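Local atomic coordinates of putative carboxylesterase (Lactobacillus plantarum WCFS1, PDB entry 3BJR), a protein that probably hydrolyses carboxylic ester bonds as a serine hydrolase of the alpha/beta-hydrolase fold, although its natural substrate is not established. Residues Thr127-Ser132 / Asn164-Tyr169; Asn142-Thr147 / Asp198-Ser203; Pro207-Thr212 / Glu239-Lys244. One frame throughout, in Å; residues are numbered along the deposited sequence.

Interaction 1: residues Thr127-Ser132 / Asn164-Tyr169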
loop_
_atom_site.group_PDB
_atom_site.type_symbol
_atom_site.label_atom_id
_atom_site.label_comp_id
_atom_site.label_asym_id
_atom_site.label_seq_id
_atom_site.Cartn_x
_atom_site.Cartn_y
_atom_site.Cartn_z
ATOM N N THR A 127 -0.148 -4.640 20.840
ATOM C CA THR A 127 -0.490 -3.955 19.604
ATOM C C THR A 127 -1.972 -3.644 19.456
ATOM O O THR A 127 -2.780 -4.550 19.284
ATOM C CB THR A 127 -0.140 -4.854 18.411
ATOM O OG1 THR A 127 1.238 -5.232 18.511
ATOM C CG2 THR A 127 -0.422 -4.157 17.093
ATOM N N PRO A 128 -2.337 -2.360 19.579
ATOM C CA PRO A 128 -3.677 -1.934 19.228
ATOM C C PRO A 128 -3.898 -2.036 17.710
ATOM O O PRO A 128 -3.032 -1.619 16.961
ATOM C CB PRO A 128 -3.694 -0.452 19.642
ATOM C CG PRO A 128 -2.613 -0.301 20.630
ATOM C CD PRO A 128 -1.545 -1.239 20.124
ATOM N N ALA A 129 -5.059 -2.580 17.306
ATOM C CA ALA A 129 -5.499 -2.758 15.938
ATOM C C ALA A 129 -6.854 -2.062 15.797
ATOM O O ALA A 129 -7.886 -2.532 16.311
ATOM C CB ALA A 129 -5.601 -4.243 15.615
ATOM N N GLY A 130 -6.843 -0.914 15.120
ATOM C CA GLY A 130 -8.025 -0.070 14.953
ATOM C C GLY A 130 -8.658 -0.194 13.591
ATOM O O GLY A 130 -7.972 -0.230 12.558
ATOM N N PHE A 131 -9.975 -0.302 13.609
ATOM C CA PHE A 131 -10.819 -0.451 12.423
ATOM C C PHE A 131 -11.883 0.640 12.269
ATOM O O PHE A 131 -12.525 0.990 13.241
ATOM C CB PHE A 131 -11.482 -1.796 12.495
ATOM C CG PHE A 131 -10.500 -2.949 12.485
ATOM C CD1 PHE A 131 -9.879 -3.370 13.658
ATOM C CD2 PHE A 131 -10.197 -3.599 11.319
ATOM C CE1 PHE A 131 -8.976 -4.412 13.647
ATOM C CE2 PHE A 131 -9.325 -4.647 11.306
ATOM C CZ PHE A 131 -8.708 -5.058 12.480
ATOM N N SER A 132 -12.063 1.173 11.048
ATOM C CA SER A 132 -13.061 2.203 10.796
ATOM C C SER A 132 -12.733 3.356 11.752
ATOM O O SER A 132 -11.568 3.734 11.847
ATOM C CB SER A 132 -14.489 1.642 10.925
ATOM O OG SER A 132 -15.461 2.632 10.690
ATOM N N ASN A 164 3.431 -1.841 18.461
ATOM C CA ASN A 164 3.198 -1.490 17.055
ATOM C C ASN A 164 1.753 -1.030 17.045
ATOM O O ASN A 164 1.073 -1.190 18.049
ATOM C CB ASN A 164 3.290 -2.716 16.155
ATOM C CG ASN A 164 4.623 -3.393 16.212
ATOM O OD1 ASN A 164 5.620 -2.891 15.704
ATOM N ND2 ASN A 164 4.641 -4.566 16.809
ATOM N N VAL A 165 1.300 -0.398 15.957
ATOM C CA VAL A 165 -0.142 -0.171 15.751
ATOM C C VAL A 165 -0.534 -0.705 14.346
ATOM O O VAL A 165 0.266 -0.774 13.442
ATOM C CB VAL A 165 -0.629 1.289 15.980
ATOM C CG1 VAL A 165 -0.256 1.727 17.416
ATOM C CG2 VAL A 165 -0.098 2.234 14.940
ATOM N N VAL A 166 -1.774 -1.153 14.235
ATOM C CA VAL A 166 -2.374 -1.618 13.039
ATOM C C VAL A 166 -3.619 -0.770 12.809
ATOM O O VAL A 166 -4.399 -0.567 13.740
ATOM C CB VAL A 166 -2.769 -3.070 13.190
ATOM C CG1 VAL A 166 -3.672 -3.485 12.078
ATOM C CG2 VAL A 166 -1.493 -3.989 13.321
ATOM N N LEU A 167 -3.798 -0.283 11.571
ATOM C CA LEU A 167 -4.979 0.522 11.156
ATOM C C LEU A 167 -5.601 -0.170 9.949
ATOM O O LEU A 167 -4.911 -0.372 8.963
ATOM C CB LEU A 167 -4.563 1.954 10.762
ATOM C CG LEU A 167 -3.681 2.778 11.718
ATOM C CD1 LEU A 167 -3.361 4.141 11.052
ATOM C CD2 LEU A 167 -4.354 2.955 13.036
ATOM N N GLY A 168 -6.874 -0.556 10.055
ATOM C CA GLY A 168 -7.663 -1.212 8.982
ATOM C C GLY A 168 -8.888 -0.385 8.643
ATOM O O GLY A 168 -9.739 -0.115 9.496
ATOM N N TYR A 169 -8.970 0.035 7.388
ATOM C CA TYR A 169 -10.028 0.910 6.887
ATOM C C TYR A 169 -10.294 2.090 7.804
ATOM O O TYR A 169 -11.423 2.329 8.187
ATOM C CB TYR A 169 -11.313 0.116 6.619
ATOM C CG TYR A 169 -11.035 -1.122 5.815
ATOM C CD1 TYR A 169 -10.692 -1.032 4.493
ATOM C CD2 TYR A 169 -11.054 -2.384 6.395
ATOM C CE1 TYR A 169 -10.376 -2.165 3.761
ATOM C CE2 TYR A 169 -10.764 -3.533 5.662
ATOM C CZ TYR A 169 -10.409 -3.412 4.339
ATOM O OH TYR A 169 -10.112 -4.537 3.566
#
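Thr127 to Phe131 and Val165 to Gly168 run side by side as parallel neighbours in the central sheet of an alpha/beta-hydrolase fold, their axes 4.6 Å apart. Four backbone hydrogen bonds join them: Val166 N to Pro128 O, Gly130 N to Val166 O at 2.8 Å, Gly168 N to Gly130 O, and Ser132 N to Gly168 O at 3.1 Å, the last carrying the pairing just past the strand end. On the sheet face of Ala129, Val166 and Phe131, Ala129 CB lies 3.9 Å from Val166 CB. Val166 CG1 is anti to the backbone N (chi1 167°), which leaves CG2 to meet Thr127 CG2 at 3.9 Å. Phe131 has the bare backbone of Gly168 as its neighbour, and a CB on that glycine would come tightly against ring atom CD2. Across the other face Pro128 CD packs 4.2 Å from Val165 CG1, above which Val138 of helix 133-153 closes the layer. Beyond the paired strands, Ser132 takes positive phi (57°), and its CA sits 3.1 Å from Tyr169 O. This strained turn between strand and helix, with Gly130, Ser132 and Gly134 in GxSxG spacing, is consistent with the nucleophile elbow of serine hydrolases.

Interaction 2: residues Asn142-Thr147 / Asp198-Ser203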
loop_
_atom_site.group_PDB
_atom_site.type_symbol
_atom_site.label_atom_id
_atom_site.label_comp_id
_atom_site.label_asym_id
_atom_site.label_seq_id
_atom_site.Cartn_x
_atom_site.Cartn_y
_atom_site.Cartn_z
ATOM N N ASN A 142 -1.171 6.490 18.763
ATOM C CA ASN A 142 0.218 6.366 18.388
ATOM C C ASN A 142 0.936 7.701 18.487
ATOM O O ASN A 142 2.139 7.741 18.708
ATOM C CB ASN A 142 0.340 5.828 16.952
ATOM C CG ASN A 142 1.688 5.195 16.690
ATOM O OD1 ASN A 142 2.402 4.889 17.633
ATOM N ND2 ASN A 142 2.023 4.958 15.430
ATOM N N ASP A 143 0.177 8.779 18.314
ATOM C CA ASP A 143 0.693 10.141 18.391
ATOM C C ASP A 143 0.820 10.707 19.798
ATOM O O ASP A 143 1.704 11.523 20.056
ATOM C CB ASP A 143 -0.256 11.116 17.696
ATOM C CG ASP A 143 -0.249 11.048 16.145
ATOM O OD1 ASP A 143 0.341 10.140 15.481
ATOM O OD2 ASP A 143 -0.925 11.965 15.605
ATOM N N TYR A 144 -0.079 10.311 20.688
ATOM C CA TYR A 144 -0.192 10.925 21.997
ATOM C C TYR A 144 0.016 10.048 23.236
ATOM O O TYR A 144 -0.144 10.529 24.363
ATOM C CB TYR A 144 -1.597 11.525 22.115
ATOM C CG TYR A 144 -1.887 12.698 21.208
ATOM C CD1 TYR A 144 -1.123 13.851 21.273
ATOM C CD2 TYR A 144 -2.967 12.682 20.341
ATOM C CE1 TYR A 144 -1.395 14.944 20.456
ATOM C CE2 TYR A 144 -3.247 13.767 19.525
ATOM C CZ TYR A 144 -2.464 14.887 19.580
ATOM O OH TYR A 144 -2.742 15.971 18.780
ATOM N N TRP A 145 0.341 8.776 23.049
ATOM C CA TRP A 145 0.533 7.886 24.195
ATOM C C TRP A 145 1.528 8.380 25.245
ATOM O O TRP A 145 1.230 8.287 26.421
ATOM C CB TRP A 145 0.944 6.480 23.749
ATOM C CG TRP A 145 2.259 6.361 23.086
ATOM C CD1 TRP A 145 2.510 6.492 21.759
ATOM C CD2 TRP A 145 3.520 6.047 23.697
ATOM N NE1 TRP A 145 3.834 6.320 21.509
ATOM C CE2 TRP A 145 4.475 6.009 22.676
ATOM C CE3 TRP A 145 3.926 5.781 25.002
ATOM C CZ2 TRP A 145 5.810 5.717 22.915
ATOM C CZ3 TRP A 145 5.253 5.506 25.231
ATOM C CH2 TRP A 145 6.178 5.482 24.200
ATOM N N ALA A 146 2.684 8.907 24.807
ATOM C CA ALA A 146 3.774 9.344 25.695
ATOM C C ALA A 146 3.573 10.723 26.246
ATOM O O ALA A 146 4.222 11.089 27.204
ATOM C CB ALA A 146 5.116 9.302 24.968
ATOM N N THR A 147 2.663 11.471 25.633
ATOM C CA THR A 147 2.377 12.845 26.006
ATOM C C THR A 147 0.973 13.005 26.595
ATOM O O THR A 147 0.770 12.748 27.785
ATOM C CB THR A 147 2.616 13.779 24.800
ATOM O OG1 THR A 147 1.962 13.255 23.636
ATOM C CG2 THR A 147 4.120 13.892 24.530
ATOM N N ASP A 198 -2.195 12.938 11.210
ATOM C CA ASP A 198 -1.050 13.188 10.323
ATOM C C ASP A 198 -0.304 14.471 10.652
ATOM O O ASP A 198 0.809 14.643 10.180
ATOM C CB ASP A 198 -1.465 13.199 8.830
ATOM C CG ASP A 198 -2.358 14.367 8.464
ATOM O OD1 ASP A 198 -3.430 14.536 9.091
ATOM O OD2 ASP A 198 -1.992 15.107 7.529
ATOM N N GLN A 199 -0.910 15.369 11.430
ATOM C CA GLN A 199 -0.262 16.637 11.829
ATOM C C GLN A 199 0.552 16.525 13.139
ATOM O O GLN A 199 1.368 17.414 13.444
ATOM C CB GLN A 199 -1.314 17.745 11.973
ATOM C CG GLN A 199 -2.039 18.090 10.671
ATOM C CD GLN A 199 -3.160 19.111 10.865
ATOM O OE1 GLN A 199 -3.508 19.494 11.994
ATOM N NE2 GLN A 199 -3.746 19.534 9.758
ATOM N N HIS A 200 0.331 15.434 13.884
ATOM C CA HIS A 200 0.951 15.220 15.208
ATOM C C HIS A 200 1.778 13.924 15.334
ATOM O O HIS A 200 1.912 13.342 16.441
ATOM C CB HIS A 200 -0.133 15.324 16.295
ATOM C CG HIS A 200 -0.910 16.604 16.223
ATOM N ND1 HIS A 200 -2.134 16.698 15.587
ATOM C CD2 HIS A 200 -0.608 17.854 16.650
ATOM C CE1 HIS A 200 -2.563 17.947 15.652
ATOM N NE2 HIS A 200 -1.657 18.668 16.292
ATOM N N VAL A 201 2.314 13.498 14.180
ATOM C CA VAL A 201 3.251 12.396 14.096
ATOM C C VAL A 201 4.573 12.947 14.634
ATOM O O VAL A 201 5.046 13.991 14.177
ATOM C CB VAL A 201 3.392 11.877 12.668
ATOM C CG1 VAL A 201 4.635 10.958 12.542
ATOM C CG2 VAL A 201 2.112 11.171 12.276
ATOM N N ASN A 202 5.141 12.241 15.614
ATOM C CA ASN A 202 6.355 12.651 16.305
ATOM C C ASN A 202 7.246 11.444 16.426
ATOM O O ASN A 202 6.864 10.365 15.993
ATOM C CB ASN A 202 5.987 13.194 17.676
ATOM C CG ASN A 202 5.208 12.188 18.503
ATOM O OD1 ASN A 202 5.725 11.125 18.829
ATOM N ND2 ASN A 202 3.967 12.522 18.852
ATOM N N SER A 203 8.400 11.599 17.068
ATOM C CA SER A 203 9.397 10.522 17.166
ATOM C C SER A 203 8.952 9.385 18.071
ATOM O O SER A 203 9.545 8.303 18.027
ATOM C CB SER A 203 10.767 11.072 17.619
ATOM O OG SER A 203 10.723 11.619 18.931
#
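A single hydrogen bond crosses between helix 133-153 and the loop before strand 208-213: Asn202 ND2 donates an N-H to Asp143 O over 2.8 Å, in the carbonyl plane on a lone pair and within the plane of its own amide. Asn202 CG stands between its backbone N and carbonyl carbon (chi1 57°), folding the amide back toward the helix, while OD1 takes the N-H of Asp204. The Asp143 carboxylate lies against the His200 carbonyl, CG 3.2 Å from His200 O, without a hydrogen bond, since OD2 and that oxygen are both acceptors. Its packing contacts are OD2 with His200 CB at 3.5 Å and OD1 with Val201 CG2 at 3.8 Å. The polar bond of OD1 is to Asn205 ND2. Replacing Asp143 with an alanine would probably leave that amide without its acceptor and open a gap beside His200. Among the aromatic groups, Tyr144 OH sits over one face of the His200 imidazole, 3.2 Å from CG, the two rings tilted by 35°. His200 ND1 bonds to Ala196 O, fixing how the imidazole is turned, and Gln199 CB lies over the opposite face. The contact ties the loop between strands 165-168 and 208-213 to the helix that follows the putative nucleophile elbow, in keeping with the alpha/beta-hydrolase fold.

Interaction 3: residues Pro207-Thr212 / Glu239-Lys244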
loop_
_atom_site.group_PDB
_atom_site.type_symbol
_atom_site.label_atom_id
_atom_site.label_comp_id
_atom_site.label_asym_id
_atom_site.label_seq_id
_atom_site.Cartn_x
_atom_site.Cartn_y
_atom_site.Cartn_z
ATOM N N PRO A 207 6.021 1.787 15.064
ATOM C CA PRO A 207 5.771 1.156 13.766
ATOM C C PRO A 207 4.296 0.930 13.488
ATOM O O PRO A 207 3.558 0.456 14.371
ATOM C CB PRO A 207 6.520 -0.152 13.857
ATOM C CG PRO A 207 7.701 0.184 14.760
ATOM C CD PRO A 207 7.120 1.107 15.784
ATOM N N THR A 208 3.896 1.231 12.245
ATOM C CA THR A 208 2.500 1.241 11.863
ATOM C C THR A 208 2.211 0.455 10.591
ATOM O O THR A 208 2.817 0.690 9.554
ATOM C CB THR A 208 2.048 2.710 11.682
ATOM O OG1 THR A 208 2.340 3.442 12.888
ATOM C CG2 THR A 208 0.517 2.837 11.345
ATOM N N PHE A 209 1.234 -0.440 10.675
ATOM C CA PHE A 209 0.764 -1.221 9.544
ATOM C C PHE A 209 -0.606 -0.684 9.209
ATOM O O PHE A 209 -1.497 -0.703 10.031
ATOM C CB PHE A 209 0.644 -2.702 9.882
ATOM C CG PHE A 209 0.171 -3.531 8.759
ATOM C CD1 PHE A 209 -1.150 -3.738 8.536
ATOM C CD2 PHE A 209 1.094 -4.095 7.875
ATOM C CE1 PHE A 209 -1.587 -4.536 7.468
ATOM C CE2 PHE A 209 0.670 -4.873 6.830
ATOM C CZ PHE A 209 -0.649 -5.082 6.604
ATOM N N ILE A 210 -0.775 -0.236 7.969
ATOM C CA ILE A 210 -2.035 0.316 7.519
ATOM C C ILE A 210 -2.524 -0.375 6.263
ATOM O O ILE A 210 -1.747 -0.648 5.354
ATOM C CB ILE A 210 -1.911 1.809 7.120
ATOM C CG1 ILE A 210 -1.109 2.608 8.118
ATOM C CG2 ILE A 210 -3.293 2.448 6.938
ATOM C CD1 ILE A 210 -0.584 3.932 7.545
ATOM N N TRP A 211 -3.826 -0.637 6.224
ATOM C CA TRP A 211 -4.492 -1.037 4.998
ATOM C C TRP A 211 -5.856 -0.379 4.930
ATOM O O TRP A 211 -6.505 -0.118 5.955
ATOM C CB TRP A 211 -4.555 -2.541 4.783
ATOM C CG TRP A 211 -5.695 -3.251 5.356
ATOM C CD1 TRP A 211 -6.797 -3.690 4.695
ATOM C CD2 TRP A 211 -5.830 -3.693 6.705
ATOM N NE1 TRP A 211 -7.637 -4.338 5.565
ATOM C CE2 TRP A 211 -7.052 -4.377 6.799
ATOM C CE3 TRP A 211 -5.034 -3.581 7.830
ATOM C CZ2 TRP A 211 -7.513 -4.921 7.992
ATOM C CZ3 TRP A 211 -5.474 -4.135 9.007
ATOM C CH2 TRP A 211 -6.707 -4.789 9.083
ATOM N N THR A 212 -6.249 -0.031 3.706
ATOM C CA THR A 212 -7.574 0.559 3.483
ATOM C C THR A 212 -8.006 0.271 2.045
ATOM O O THR A 212 -7.338 -0.505 1.303
ATOM C CB THR A 212 -7.632 2.077 3.870
ATOM O OG1 THR A 212 -9.002 2.510 3.983
ATOM C CG2 THR A 212 -6.936 2.904 2.898
ATOM N N GLU A 239 4.115 0.100 6.941
ATOM C CA GLU A 239 3.732 -0.586 5.747
ATOM C C GLU A 239 2.315 -0.121 5.394
ATOM O O GLU A 239 1.521 0.073 6.256
ATOM C CB GLU A 239 3.860 -2.082 5.998
ATOM C CG GLU A 239 3.449 -2.956 4.930
ATOM C CD GLU A 239 4.089 -4.327 4.969
ATOM O OE1 GLU A 239 5.272 -4.449 5.204
ATOM O OE2 GLU A 239 3.393 -5.289 4.736
ATOM N N LEU A 240 2.059 0.147 4.130
ATOM C CA LEU A 240 0.778 0.642 3.657
ATOM C C LEU A 240 0.255 -0.199 2.487
ATOM O O LEU A 240 0.956 -0.410 1.527
ATOM C CB LEU A 240 0.901 2.105 3.213
ATOM C CG LEU A 240 -0.264 2.824 2.526
ATOM C CD1 LEU A 240 -1.422 3.090 3.512
ATOM C CD2 LEU A 240 0.208 4.118 1.918
ATOM N N HIS A 241 -1.003 -0.605 2.567
ATOM C CA HIS A 241 -1.703 -1.360 1.528
ATOM C C HIS A 241 -3.043 -0.728 1.236
ATOM O O HIS A 241 -3.932 -0.753 2.078
ATOM C CB HIS A 241 -1.876 -2.782 2.019
ATOM C CG HIS A 241 -0.566 -3.475 2.249
ATOM N ND1 HIS A 241 0.171 -4.013 1.218
ATOM C CD2 HIS A 241 0.156 -3.684 3.375
ATOM C CE1 HIS A 241 1.296 -4.510 1.695
ATOM N NE2 HIS A 241 1.306 -4.337 3.002
ATOM N N VAL A 242 -3.163 -0.080 0.076
ATOM C CA VAL A 242 -4.426 0.526 -0.386
ATOM C C VAL A 242 -4.959 -0.417 -1.482
ATOM O O VAL A 242 -4.455 -0.443 -2.599
ATOM C CB VAL A 242 -4.263 1.987 -0.881
ATOM C CG1 VAL A 242 -5.623 2.648 -1.051
ATOM C CG2 VAL A 242 -3.494 2.800 0.104
ATOM N N PHE A 243 -5.950 -1.218 -1.120
ATOM C CA PHE A 243 -6.525 -2.209 -2.012
ATOM C C PHE A 243 -7.778 -1.698 -2.707
ATOM O O PHE A 243 -8.502 -0.870 -2.164
ATOM C CB PHE A 243 -7.042 -3.415 -1.205
ATOM C CG PHE A 243 -6.001 -4.276 -0.536
ATOM C CD1 PHE A 243 -5.498 -5.394 -1.193
ATOM C CD2 PHE A 243 -5.638 -4.065 0.772
ATOM C CE1 PHE A 243 -4.593 -6.233 -0.595
ATOM C CE2 PHE A 243 -4.760 -4.914 1.391
ATOM C CZ PHE A 243 -4.203 -5.999 0.677
ATOM N N LYS A 244 -8.067 -2.216 -3.891
ATOM C CA LYS A 244 -9.360 -1.977 -4.503
ATOM C C LYS A 244 -10.372 -2.959 -3.810
ATOM O O LYS A 244 -10.657 -4.053 -4.307
ATOM C CB LYS A 244 -9.282 -2.210 -5.976
ATOM C CG LYS A 244 -10.545 -1.893 -6.732
ATOM C CD LYS A 244 -10.428 -2.362 -8.153
ATOM C CE LYS A 244 -11.732 -2.863 -8.697
ATOM N NZ LYS A 244 -11.507 -3.563 -9.996
#
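Five backbone hydrogen bonds, from Glu239 N to Thr208 O at 3.0 Å through to Phe243 N to Thr212 O at 2.9 Å, zip together the parallel strands of a beta-alpha-beta unit whose crossover is helix 222-233, with Phe209 opposite Glu239 at one end and Thr212 opposite Val242 at the other. Within strand 238-243, His241 NE2 gives an almost straight bond (177°) to Glu239 OE2 over 2.9 Å, leaving in the imidazole plane and reaching the anti side of the carboxylate, somewhat out of its plane. At the other ends of these groups, His241 ND1 bonds to His241 ND1 of the second subunit and Glu239 OE1 takes the N-H of Lys244 of that subunit; there the sheet continues antiparallel across the dimer interface. Phe209 leans on this pair. Its CG is anti to the backbone N (chi1 -180°), sending the ring alongside Glu239, whose OE2 meets the ring edge 3.5 Å from CE2, while CZ comes 3.6 Å from His241 CD2. On the face toward helix 222-233, Ile210 CB packs on Leu240 CD1 at 3.9 Å. Near the strand ends on the Phe209 face, Trp211 CD1 lies 4.1 Å from Phe243 CE2.

How the interactions relate
Interactions 1 and 3 belong to one sheet, with centres 10 Å apart: strands 165-168 and 208-213 are neighbours there, joined by probable hydrogen bonds such as Leu167 N to Phe209 O at 2.8 Å. With that junction they span four consecutive strands of the sheet, 125-131, 165-168, 208-213 and 238-243, leading from the putative nucleophile turn near the centre of the chain to the edge that meets the second subunit. Interaction 2 lies off the sheet, about 15 Å from interaction 1 and 19 Å from interaction 3 between centres. Its helix directly follows strand 125-131, and Asn142 touches both Val165 and Thr208. Along the chain, interactions 1 and 2 interleave, and both close before interaction 3 opens.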